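Local coordinates for adhesion and penetration protein autotransporter (Haemophilus influenzae, PDB 3SYJ) that promotes adherence to and invasion of host cells as a self-associating surface autotransporter, and is probably also a serine protease, at residues A[180-185]-A[208-213]; A[555-560]-A[578-583]; A[782-787]-A[802-807]. One frame throughout, in Å; residues are numbered along the deposited sequence.

Contact 1 (A[180-185]-A[208-213])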
loop_
_atom_site.group_PDB
_atom_site.type_symbol
_atom_site.label_atom_id
_atom_site.label_comp_id
_atom_site.label_asym_id
_atom_site.label_seq_id
_atom_site.Cartn_x
_atom_site.Cartn_y
_atom_site.Cartn_z
ATOM N N ALA A 180 34.763 -48.484 13.980
ATOM C CA ALA A 180 34.245 -49.074 12.757
ATOM C C ALA A 180 34.798 -48.376 11.519
ATOM O O ALA A 180 35.449 -47.346 11.617
ATOM C CB ALA A 180 32.722 -49.024 12.758
ATOM N N GLY A 181 34.529 -48.945 10.351
ATOM C CA GLY A 181 34.937 -48.347 9.087
ATOM C C GLY A 181 34.592 -49.351 8.009
ATOM O O GLY A 181 33.927 -50.340 8.302
ATOM N N ASN A 182 35.017 -49.130 6.774
ATOM C CA ASN A 182 34.880 -50.204 5.791
ATOM C C ASN A 182 35.863 -51.330 6.114
ATOM O O ASN A 182 36.806 -51.129 6.882
ATOM C CB ASN A 182 35.015 -49.712 4.345
ATOM C CG ASN A 182 36.334 -49.018 4.071
ATOM O OD1 ASN A 182 36.459 -47.809 4.245
ATOM N ND2 ASN A 182 37.319 -49.781 3.604
ATOM N N THR A 183 35.634 -52.519 5.572
ATOM C CA THR A 183 36.556 -53.626 5.819
ATOM C C THR A 183 37.806 -53.485 4.958
ATOM O O THR A 183 37.851 -52.669 4.033
ATOM C CB THR A 183 35.918 -54.988 5.510
ATOM O OG1 THR A 183 35.711 -55.118 4.095
ATOM C CG2 THR A 183 34.594 -55.119 6.231
ATOM N N HIS A 184 38.815 -54.289 5.261
ATOM C CA HIS A 184 39.986 -54.372 4.402
ATOM C C HIS A 184 39.602 -55.044 3.093
ATOM O O HIS A 184 38.445 -55.436 2.900
ATOM C CB HIS A 184 41.119 -55.136 5.094
ATOM C CG HIS A 184 41.937 -54.287 6.016
ATOM N ND1 HIS A 184 42.914 -53.426 5.561
ATOM C CD2 HIS A 184 41.909 -54.145 7.362
ATOM C CE1 HIS A 184 43.459 -52.798 6.588
ATOM N NE2 HIS A 184 42.866 -53.216 7.691
ATOM N N ASN A 185 40.578 -55.180 2.201
ATOM C CA ASN A 185 40.364 -55.781 0.890
ATOM C C ASN A 185 40.092 -57.272 0.966
ATOM O O ASN A 185 40.487 -57.944 1.922
ATOM C CB ASN A 185 41.588 -55.567 0.007
ATOM C CG ASN A 185 41.818 -54.113 -0.330
ATOM O OD1 ASN A 185 40.887 -53.314 -0.375
ATOM N ND2 ASN A 185 43.067 -53.766 -0.588
ATOM N N PRO A 208 38.136 -45.385 2.264
ATOM C CA PRO A 208 39.306 -44.761 2.888
ATOM C C PRO A 208 39.503 -45.148 4.356
ATOM O O PRO A 208 40.504 -44.753 4.944
ATOM C CB PRO A 208 38.991 -43.259 2.806
ATOM C CG PRO A 208 37.558 -43.144 2.311
ATOM C CD PRO A 208 36.953 -44.509 2.295
ATOM N N LEU A 209 38.563 -45.878 4.950
ATOM C CA LEU A 209 38.641 -46.169 6.381
ATOM C C LEU A 209 38.656 -47.659 6.672
ATOM O O LEU A 209 37.774 -48.163 7.359
ATOM C CB LEU A 209 37.474 -45.509 7.121
ATOM C CG LEU A 209 37.404 -43.979 7.049
ATOM C CD1 LEU A 209 36.035 -43.487 7.502
ATOM C CD2 LEU A 209 38.512 -43.314 7.865
ATOM N N PRO A 210 39.657 -48.379 6.151
ATOM C CA PRO A 210 39.712 -49.816 6.439
ATOM C C PRO A 210 40.036 -50.034 7.902
ATOM O O PRO A 210 40.885 -49.329 8.447
ATOM C CB PRO A 210 40.885 -50.310 5.590
ATOM C CG PRO A 210 41.236 -49.185 4.675
ATOM C CD PRO A 210 40.809 -47.932 5.351
ATOM N N ILE A 211 39.378 -51.001 8.530
ATOM C CA ILE A 211 39.618 -51.292 9.937
ATOM C C ILE A 211 39.667 -52.797 10.188
ATOM O O ILE A 211 38.804 -53.550 9.732
ATOM C CB ILE A 211 38.551 -50.628 10.830
ATOM C CG1 ILE A 211 38.919 -50.737 12.310
ATOM C CG2 ILE A 211 37.170 -51.216 10.555
ATOM C CD1 ILE A 211 37.954 -49.992 13.210
ATOM N N ALA A 212 40.691 -53.230 10.907
ATOM C CA ALA A 212 40.882 -54.646 11.186
ATOM C C ALA A 212 40.506 -54.930 12.625
ATOM O O ALA A 212 40.588 -54.052 13.480
ATOM C CB ALA A 212 42.327 -55.039 10.933
ATOM N N GLY A 213 40.105 -56.164 12.895
ATOM C CA GLY A 213 39.708 -56.552 14.234
ATOM C C GLY A 213 40.901 -57.003 15.045
ATOM O O GLY A 213 41.980 -57.217 14.502
HETATM O O HOH W 1 38.410 -55.477 7.776
#

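Contact 2 (A[555-560]-A[578-583])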
loop_
_atom_site.group_PDB
_atom_site.type_symbol
_atom_site.label_atom_id
_atom_site.label_comp_id
_atom_site.label_asym_id
_atom_site.label_seq_id
_atom_site.Cartn_x
_atom_site.Cartn_y
_atom_site.Cartn_z
ATOM N N LEU A 555 -2.637 -27.773 16.967
ATOM C CA LEU A 555 -1.872 -28.081 18.166
ATOM C C LEU A 555 -1.252 -26.801 18.735
ATOM O O LEU A 555 -0.587 -26.056 18.021
ATOM C CB LEU A 555 -0.802 -29.130 17.851
ATOM C CG LEU A 555 0.193 -29.541 18.941
ATOM C CD1 LEU A 555 -0.529 -30.159 20.117
ATOM C CD2 LEU A 555 1.211 -30.516 18.373
ATOM N N ASN A 556 -1.508 -26.541 20.015
ATOM C CA ASN A 556 -0.923 -25.398 20.712
ATOM C C ASN A 556 0.079 -25.841 21.761
ATOM O O ASN A 556 -0.070 -26.906 22.365
ATOM C CB ASN A 556 -2.006 -24.569 21.390
ATOM C CG ASN A 556 -3.066 -24.142 20.431
ATOM O OD1 ASN A 556 -2.808 -23.350 19.531
ATOM N ND2 ASN A 556 -4.268 -24.678 20.595
ATOM N N LEU A 557 1.089 -25.005 21.978
ATOM C CA LEU A 557 2.124 -25.276 22.960
ATOM C C LEU A 557 2.205 -24.141 23.981
ATOM O O LEU A 557 2.329 -22.972 23.613
ATOM C CB LEU A 557 3.470 -25.441 22.259
ATOM C CG LEU A 557 4.685 -25.536 23.173
ATOM C CD1 LEU A 557 4.656 -26.848 23.956
ATOM C CD2 LEU A 557 5.956 -25.395 22.356
ATOM N N ILE A 558 2.133 -24.488 25.262
ATOM C CA ILE A 558 2.208 -23.489 26.317
ATOM C C ILE A 558 3.379 -23.773 27.249
ATOM O O ILE A 558 3.462 -24.854 27.835
ATOM C CB ILE A 558 0.929 -23.463 27.179
ATOM C CG1 ILE A 558 -0.305 -23.150 26.333
ATOM C CG2 ILE A 558 1.057 -22.431 28.280
ATOM C CD1 ILE A 558 -0.897 -24.342 25.642
ATOM N N TYR A 559 4.288 -22.807 27.376
ATOM C CA TYR A 559 5.349 -22.890 28.368
ATOM C C TYR A 559 4.988 -22.006 29.561
ATOM O O TYR A 559 4.898 -20.786 29.442
ATOM C CB TYR A 559 6.699 -22.480 27.769
ATOM C CG TYR A 559 7.836 -22.511 28.764
ATOM C CD1 TYR A 559 8.052 -23.623 29.561
ATOM C CD2 TYR A 559 8.696 -21.430 28.904
ATOM C CE1 TYR A 559 9.086 -23.663 30.476
ATOM C CE2 TYR A 559 9.740 -21.457 29.816
ATOM C CZ TYR A 559 9.928 -22.581 30.601
ATOM O OH TYR A 559 10.959 -22.627 31.518
ATOM N N LYS A 560 4.781 -22.635 30.711
ATOM C CA LYS A 560 4.287 -21.932 31.887
ATOM C C LYS A 560 4.985 -22.428 33.147
ATOM O O LYS A 560 4.405 -23.183 33.935
ATOM C CB LYS A 560 2.764 -22.123 32.006
ATOM C CG LYS A 560 2.150 -21.522 33.272
ATOM C CD LYS A 560 0.650 -21.260 33.133
ATOM C CE LYS A 560 -0.154 -22.547 32.987
ATOM N NZ LYS A 560 -1.621 -22.286 32.779
ATOM N N GLY A 578 -1.345 -23.657 15.028
ATOM C CA GLY A 578 -1.666 -23.235 16.373
ATOM C C GLY A 578 -0.587 -22.300 16.875
ATOM O O GLY A 578 0.257 -21.844 16.103
ATOM N N ASP A 579 -0.601 -22.022 18.173
ATOM C CA ASP A 579 0.272 -21.009 18.735
ATOM C C ASP A 579 1.268 -21.591 19.711
ATOM O O ASP A 579 1.095 -22.708 20.198
ATOM C CB ASP A 579 -0.550 -19.969 19.491
ATOM C CG ASP A 579 -1.512 -19.230 18.605
ATOM O OD1 ASP A 579 -1.305 -19.218 17.375
ATOM O OD2 ASP A 579 -2.476 -18.657 19.149
ATOM N N ILE A 580 2.303 -20.806 19.996
ATOM C CA ILE A 580 3.194 -21.063 21.115
ATOM C C ILE A 580 3.042 -19.895 22.080
ATOM O O ILE A 580 3.188 -18.728 21.691
ATOM C CB ILE A 580 4.674 -21.189 20.675
ATOM C CG1 ILE A 580 4.864 -22.397 19.759
ATOM C CG2 ILE A 580 5.590 -21.313 21.883
ATOM C CD1 ILE A 580 6.277 -22.540 19.222
ATOM N N THR A 581 2.742 -20.222 23.334
ATOM C CA THR A 581 2.512 -19.230 24.381
ATOM C C THR A 581 3.519 -19.355 25.520
ATOM O O THR A 581 3.749 -20.446 26.044
ATOM C CB THR A 581 1.094 -19.380 24.968
ATOM O OG1 THR A 581 0.131 -19.165 23.929
ATOM C CG2 THR A 581 0.864 -18.380 26.109
ATOM N N GLN A 582 4.114 -18.234 25.909
ATOM C CA GLN A 582 5.011 -18.224 27.056
ATOM C C GLN A 582 4.504 -17.266 28.136
ATOM O O GLN A 582 4.224 -16.097 27.864
ATOM C CB GLN A 582 6.425 -17.844 26.626
ATOM C CG GLN A 582 7.421 -17.820 27.763
ATOM C CD GLN A 582 8.793 -17.370 27.314
ATOM O OE1 GLN A 582 8.992 -17.020 26.152
ATOM N NE2 GLN A 582 9.749 -17.373 28.235
ATOM N N THR A 583 4.387 -17.758 29.362
ATOM C CA THR A 583 3.872 -16.931 30.449
ATOM C C THR A 583 4.972 -16.444 31.379
ATOM O O THR A 583 4.769 -15.508 32.146
ATOM C CB THR A 583 2.831 -17.685 31.285
ATOM O OG1 THR A 583 3.458 -18.799 31.931
ATOM C CG2 THR A 583 1.699 -18.191 30.398
HETATM O O HOH W 2 -0.338 -21.432 22.529
#

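Contact 3 (A[782-787]-A[802-807])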
loop_
_atom_site.group_PDB
_atom_site.type_symbol
_atom_site.label_atom_id
_atom_site.label_comp_id
_atom_site.label_asym_id
_atom_site.label_seq_id
_atom_site.Cartn_x
_atom_site.Cartn_y
_atom_site.Cartn_z
ATOM N N SER A 782 17.340 5.503 4.265
ATOM C CA SER A 782 16.963 6.104 2.989
ATOM C C SER A 782 15.480 5.945 2.684
ATOM O O SER A 782 15.085 5.912 1.520
ATOM C CB SER A 782 17.778 5.487 1.854
ATOM O OG SER A 782 17.445 4.117 1.697
ATOM N N HIS A 783 14.661 5.847 3.727
ATOM C CA HIS A 783 13.221 5.706 3.536
ATOM C C HIS A 783 12.416 6.802 4.241
ATOM O O HIS A 783 12.975 7.790 4.713
ATOM C CB HIS A 783 12.751 4.303 3.938
ATOM C CG HIS A 783 13.310 3.217 3.072
ATOM N ND1 HIS A 783 12.611 2.671 2.016
ATOM C CD2 HIS A 783 14.511 2.591 3.090
ATOM C CE1 HIS A 783 13.353 1.749 1.427
ATOM N NE2 HIS A 783 14.511 1.683 2.059
ATOM N N GLN A 784 11.102 6.624 4.290
ATOM C CA GLN A 784 10.201 7.675 4.756
ATOM C C GLN A 784 10.027 7.668 6.274
ATOM O O GLN A 784 9.928 6.607 6.888
ATOM C CB GLN A 784 8.834 7.554 4.055
ATOM C CG GLN A 784 8.869 7.863 2.549
ATOM C CD GLN A 784 7.581 7.483 1.805
ATOM O OE1 GLN A 784 6.490 7.467 2.380
ATOM N NE2 GLN A 784 7.715 7.177 0.513
ATOM N N ILE A 785 10.007 8.856 6.876
ATOM C CA ILE A 785 9.598 8.986 8.275
ATOM C C ILE A 785 8.458 9.991 8.420
ATOM O O ILE A 785 8.566 11.134 7.982
ATOM C CB ILE A 785 10.748 9.413 9.202
ATOM C CG1 ILE A 785 11.963 8.510 9.013
ATOM C CG2 ILE A 785 10.290 9.368 10.651
ATOM C CD1 ILE A 785 13.115 8.865 9.919
ATOM N N GLN A 786 7.370 9.557 9.043
ATOM C CA GLN A 786 6.200 10.404 9.244
ATOM C C GLN A 786 5.883 10.504 10.731
ATOM O O GLN A 786 5.643 9.496 11.395
ATOM C CB GLN A 786 5.000 9.834 8.479
ATOM C CG GLN A 786 3.634 10.172 9.070
ATOM C CD GLN A 786 3.183 11.583 8.750
ATOM O OE1 GLN A 786 3.448 12.103 7.662
ATOM N NE2 GLN A 786 2.492 12.213 9.699
ATOM N N GLY A 787 5.893 11.723 11.257
ATOM C CA GLY A 787 5.609 11.935 12.662
ATOM C C GLY A 787 4.715 13.136 12.887
ATOM O O GLY A 787 4.982 14.220 12.378
ATOM N N MET A 802 16.150 11.531 2.575
ATOM C CA MET A 802 14.708 11.621 2.389
ATOM C C MET A 802 14.325 11.218 0.970
ATOM O O MET A 802 14.985 11.619 0.013
ATOM C CB MET A 802 14.263 13.054 2.653
ATOM C CG MET A 802 12.905 13.196 3.291
ATOM S SD MET A 802 12.623 14.923 3.709
ATOM C CE MET A 802 14.158 15.290 4.539
ATOM N N PRO A 803 13.255 10.419 0.828
ATOM C CA PRO A 803 12.805 9.936 -0.483
ATOM C C PRO A 803 11.754 10.845 -1.121
ATOM O O PRO A 803 11.599 10.836 -2.344
ATOM C CB PRO A 803 12.166 8.577 -0.153
ATOM C CG PRO A 803 12.223 8.439 1.373
ATOM C CD PRO A 803 12.487 9.801 1.917
ATOM N N SER A 804 11.044 11.608 -0.292
ATOM C CA SER A 804 9.948 12.461 -0.741
ATOM C C SER A 804 9.544 13.458 0.348
ATOM O O SER A 804 10.093 13.438 1.447
ATOM C CB SER A 804 8.743 11.600 -1.126
ATOM O OG SER A 804 8.242 10.897 0.001
ATOM N N ASP A 805 8.586 14.327 0.039
ATOM C CA ASP A 805 8.053 15.261 1.027
ATOM C C ASP A 805 7.756 14.529 2.332
ATOM O O ASP A 805 7.225 13.419 2.324
ATOM C CB ASP A 805 6.778 15.939 0.516
ATOM C CG ASP A 805 7.065 17.109 -0.404
ATOM O OD1 ASP A 805 8.226 17.260 -0.840
ATOM O OD2 ASP A 805 6.124 17.882 -0.687
ATOM N N THR A 806 8.094 15.162 3.449
ATOM C CA THR A 806 8.005 14.514 4.752
ATOM C C THR A 806 7.574 15.486 5.834
ATOM O O THR A 806 7.978 16.649 5.830
ATOM C CB THR A 806 9.368 13.916 5.169
ATOM O OG1 THR A 806 9.476 12.575 4.682
ATOM C CG2 THR A 806 9.515 13.908 6.684
ATOM N N THR A 807 6.766 15.004 6.769
ATOM C CA THR A 807 6.373 15.814 7.913
ATOM C C THR A 807 6.754 15.162 9.235
ATOM O O THR A 807 6.538 13.968 9.445
ATOM C CB THR A 807 4.868 16.108 7.900
ATOM O OG1 THR A 807 4.533 16.767 6.674
ATOM C CG2 THR A 807 4.484 16.998 9.073
#

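Contact 1 (A[180-185]-A[208-213])
Asn-182 and Pro-210 lie where two backbones run almost at right angles, the end-to-end directions of 180-184 and 208-212 standing 93° apart, so the segments meet over a short crossing and do not pair along their length. The main-chain bond there runs from Ile-211 N to Asn-182 O at 3.1 Å, and the Pro-210 CA-H makes an additional CA-H...O contact with the same oxygen. Gly-181 brings its CA to 3.3 Å from Leu-209 O; the absence of a side chain permits this approach, since a CB would point toward 208-213. The Asn-182 side chain reinforces the crossing. Its CG sits between the backbone N and the carbonyl carbon (chi1 58°), and OD1 accepts from Leu-209 N at 2.9 Å, with the donor tilted from the carboxamide plane. On the other branch of the amide, ND2 donates to Thr-183 O and, weakly, to Gly-207 O, which fixes the flip of the group. Pro-210 lays CB over one face of the His-184 ring, a CH-pi contact 3.8 Å from the centroid, while Ala-212 CB meets the ring edge at CD2, 3.7 Å away. A water joins His-184 N to Ile-211 O. Beyond the crossing, Ile-211 sets CG2 near Gly-181 N and CD1 3.6 Å from Ala-180 N. The contact thus fastens the loop before strand 221-226 to the edge strand 179-182 of the protease domain, with strand 151-155 paired to 179-182 and helix 9-17 packing on Ala-180 and Leu-209.

Contact 2 (A[555-560]-A[578-583])
Asn-556 holds CG beside its backbone N, anti to the carbonyl carbon (chi1 -55°), and OD1 accepts the N-H of Asp-579 at 2.9 Å, in the carbonyl plane and on a lone pair. The side chain thus adds a rung before the main-chain ladder begins. Gly-578, beside it, brings its CA to 3.4 Å from Leu-555 O; its backbone angles and this close approach both call for glycine. From there the strands run parallel, 12° apart, and exchange bonds in alternation: Leu-557 N to Asp-579 O, Thr-581 N to Leu-557 O, Tyr-559 N to Thr-581 O at 2.8 Å, and Thr-583 N to Tyr-559 O at 3.1 Å. Leu-557 and Ile-580 lie in register on the buried face, side by side and pointing the same way, with Leu-557 CD2 4.1 Å from Ile-580 CG1. One step on, the Tyr-559 ring receives Gln-582 CG at its edge, 4.0 Å from CD2, and the ring and amide planes are turned 48° apart. The extended Gln-582 carries NE2 to Ser-638 O and Lys-584 O, so the inward amide has polar partners. The other face bears Ile-558 and Thr-581, where a water spans Thr-581 OG1 and Leu-557 O. At the far end Thr-583 OG1 lies 3.3 Å from Lys-560 CG. This in-register parallel pairing of strands from successive coils is characteristic of the parallel beta-helix of the passenger domain. Strand 510-514 pairs with 555-559 on one flank and strand 631-634 with 579-582 on the other, while Ile-580 and Gln-582 also pack against strand 586-593.

Contact 3 (A[782-787]-A[802-807])
Pro-803 presents its ring to the backbone at His-783, with CG 3.3 Å from His-783 C, and Gln-784 crosses it obliquely. The glutamine approaches with its aliphatic part: CG, held beside the backbone N (chi1 -68°), lies 3.6 Å from Pro-803 CG, and the chain then runs on extended, bringing NE2 to 3.8 Å from Ser-804 OG. Further along, Thr-806 directs its methyl at the main chain: CG2, on the branch anti to the backbone N, stands 3.2 Å from Ile-785 O. The Ile-785 side chain itself leads away from 802-807 and packs on Trp-800, Val-766 and Leu-768. Gln-786 bends at chi2 and brings OE1 to 4.3 Å from Thr-807 CB, a loose approach. Only at the end do the backbones join: Gly-787 N donates to Thr-807 O at 3.0 Å in a nearly straight bond, 176° at the hydrogen, in the carbonyl plane, and the CA-H of Gln-786 also faces that oxygen. The segments follow nearly the same direction, 13° apart, as successive coils of the beta-helix do. Asp-805 and Thr-807 also meet the second subunit, the former through a long, weak ion pair with Lys-635 of the second subunit and the latter by packing on Asn-656 of that subunit. Chemically, then, the segments 782-787 and 802-807 share one main-chain hydrogen bond, and the remainder rests on van der Waals contacts of Pro-803, Gln-784 and Thr-806 carbons across the segments, while His-783 O is satisfied by Trp-800 NE1.

In the fold
Along the chain the three contacts follow in series. Contact 1 lies in the N-terminal protease domain, about 49 Å from contact 2 and 68 Å from contact 3, centre to centre, and on the opposite side of the chain's centre from both. Contacts 2 and 3, 39 Å apart between centres, belong to the beta-helix: the first pairs the strands 555-559 and 579-582, the second joins the coil of strand 785-787 to that of 806-808 nearer the C-terminus. None touches another. Contacts 2 and 3 thus mark separate levels of the beta-helix, and contact 3 lies close to the second subunit, touching it weakly, as may suit the self-association of this adhesin.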